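Local coordinates for membrane lipoprotein TpN32 (Treponema pallidum, PDB 1XS5) that probably serves as the periplasmic substrate-binding lipoprotein of a methionine uptake system, holding L-methionine in a cleft between two lobes, at residues 45-48 with 54-57. Numbering follows the deposited sequence.
Sequences EAVM and MNFF. With MET (methionine), chain B.
In one lobe of this periplasmic binding protein a helix covers a mixed sheet, and Val47 of helix 40-49 packs there against Met54 and Asn55 of strand 54-59; the chain turns a corner at Phe57, beside the methionine site. A single methyl does the touching: CG2 of Val47, anti to its own carbonyl carbon, meets Asn55 ND2 at 3.3 Å and the backbone carbon C of Met54 at 3.7 Å. The compact branched valine suits a place where helix and strand come close, Val47 CA lying 6.0 Å from Met54 CA. Asn55 CB points toward the helix, and its side chain crosses that of Val47 at about a right angle. A primary amide suits this buried spot because it offers both a donor, ND2, bonded to Asn44 OD1 on the same helix, and an acceptor, OD1, used weakly by Gln58 NE2. Met54 CB points away from the helix, its side chain packing on Leu200 and Val202. Farther along, Asn55 CG lies in plane at the edge of the Phe57 ring, whose CE2 reaches the ligand methyl CE at 3.7 Å. Between 45-48 and 54-57 the contact is van der Waals alone, while an asparagine amide tied to the helix sits beside the ring edge of a pocket phenylalanine.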
loop_
_atom_site.group_PDB
_atom_site.type_symbol
_atom_site.label_atom_id
_atom_site.label_comp_id
_atom_site.label_asym_id
_atom_site.label_seq_id
_atom_site.Cartn_x
_atom_site.Cartn_y
_atom_site.Cartn_z
ATOM N N GLU A 45 1.997 -12.174 10.214
ATOM C CA GLU A 45 2.220 -13.220 11.194
ATOM C C GLU A 45 1.241 -14.388 10.952
ATOM O O GLU A 45 1.583 -15.542 11.203
ATOM C CB GLU A 45 2.035 -12.667 12.609
ATOM C CG GLU A 45 3.100 -11.661 13.010
ATOM C CD GLU A 45 3.002 -11.206 14.484
ATOM O OE1 GLU A 45 1.883 -11.190 15.061
ATOM O OE2 GLU A 45 4.054 -10.844 15.067
ATOM N N ALA A 46 0.032 -14.108 10.443
ATOM C CA ALA A 46 -0.941 -15.195 10.234
ATOM C C ALA A 46 -0.480 -16.063 9.079
ATOM O O ALA A 46 -0.705 -17.298 9.081
ATOM C CB ALA A 46 -2.366 -14.654 9.958
ATOM N N VAL A 47 0.124 -15.450 8.067
ATOM C CA VAL A 47 0.653 -16.272 6.967
ATOM C C VAL A 47 1.872 -17.089 7.519
ATOM O O VAL A 47 2.009 -18.285 7.236
ATOM C CB VAL A 47 1.121 -15.398 5.759
ATOM C CG1 VAL A 47 1.979 -16.272 4.776
ATOM C CG2 VAL A 47 -0.102 -14.813 5.002
ATOM N N MET A 48 2.735 -16.468 8.317
ATOM C CA MET A 48 3.889 -17.207 8.855
ATOM C C MET A 48 3.454 -18.402 9.730
ATOM O O MET A 48 4.084 -19.460 9.660
ATOM C CB MET A 48 4.831 -16.299 9.669
ATOM C CG MET A 48 5.763 -15.405 8.823
ATOM S SD MET A 48 6.798 -16.360 7.619
ATOM C CE MET A 48 7.807 -17.377 8.787
ATOM N N MET A 54 -2.298 -17.172 2.147
ATOM C CA MET A 54 -1.716 -16.002 1.508
ATOM C C MET A 54 -2.321 -14.725 2.021
ATOM O O MET A 54 -3.279 -14.750 2.776
ATOM C CB MET A 54 -1.912 -16.102 -0.017
ATOM C CG MET A 54 -3.324 -16.089 -0.485
ATOM S SD MET A 54 -3.628 -16.996 -2.123
ATOM C CE MET A 54 -4.503 -18.470 -1.634
ATOM N N ASN A 55 -1.730 -13.593 1.649
ATOM C CA ASN A 55 -2.347 -12.337 2.009
ATOM C C ASN A 55 -2.175 -11.384 0.881
ATOM O O ASN A 55 -1.338 -11.599 -0.020
ATOM C CB ASN A 55 -1.885 -11.728 3.363
ATOM C CG ASN A 55 -0.434 -11.302 3.417
ATOM O OD1 ASN A 55 0.143 -10.713 2.461
ATOM N ND2 ASN A 55 0.182 -11.543 4.599
ATOM N N PHE A 56 -3.023 -10.361 0.880
ATOM C CA PHE A 56 -2.962 -9.396 -0.214
ATOM C C PHE A 56 -3.216 -7.992 0.332
ATOM O O PHE A 56 -4.363 -7.536 0.451
ATOM C CB PHE A 56 -3.995 -9.802 -1.286
ATOM C CG PHE A 56 -4.047 -8.859 -2.496
ATOM C CD1 PHE A 56 -2.886 -8.382 -3.081
ATOM C CD2 PHE A 56 -5.240 -8.502 -3.053
ATOM C CE1 PHE A 56 -2.953 -7.560 -4.215
ATOM C CE2 PHE A 56 -5.294 -7.699 -4.171
ATOM C CZ PHE A 56 -4.151 -7.238 -4.735
ATOM N N PHE A 57 -2.135 -7.290 0.678
ATOM C CA PHE A 57 -2.305 -5.928 1.222
ATOM C C PHE A 57 -1.061 -5.036 1.186
ATOM O O PHE A 57 -1.173 -3.860 1.473
ATOM C CB PHE A 57 -2.709 -5.995 2.701
ATOM C CG PHE A 57 -1.535 -6.263 3.630
ATOM C CD1 PHE A 57 -1.000 -7.544 3.759
ATOM C CD2 PHE A 57 -0.971 -5.224 4.374
ATOM C CE1 PHE A 57 0.081 -7.794 4.635
ATOM C CE2 PHE A 57 0.097 -5.448 5.243
ATOM C CZ PHE A 57 0.624 -6.739 5.384
HETATM N N MET B . -1.933 -0.492 -0.357
HETATM C CA MET B . -0.719 0.121 0.296
HETATM C C MET B . 0.099 1.026 -0.650
HETATM O O MET B . 0.471 2.154 -0.243
HETATM C CB MET B . 0.212 -0.986 0.836
HETATM C CG MET B . 1.283 -0.429 1.750
HETATM S SD MET B . 2.440 -1.664 2.386
HETATM C CE MET B . 1.388 -2.363 3.728
HETATM O OXT MET B . 0.364 0.589 -1.792
#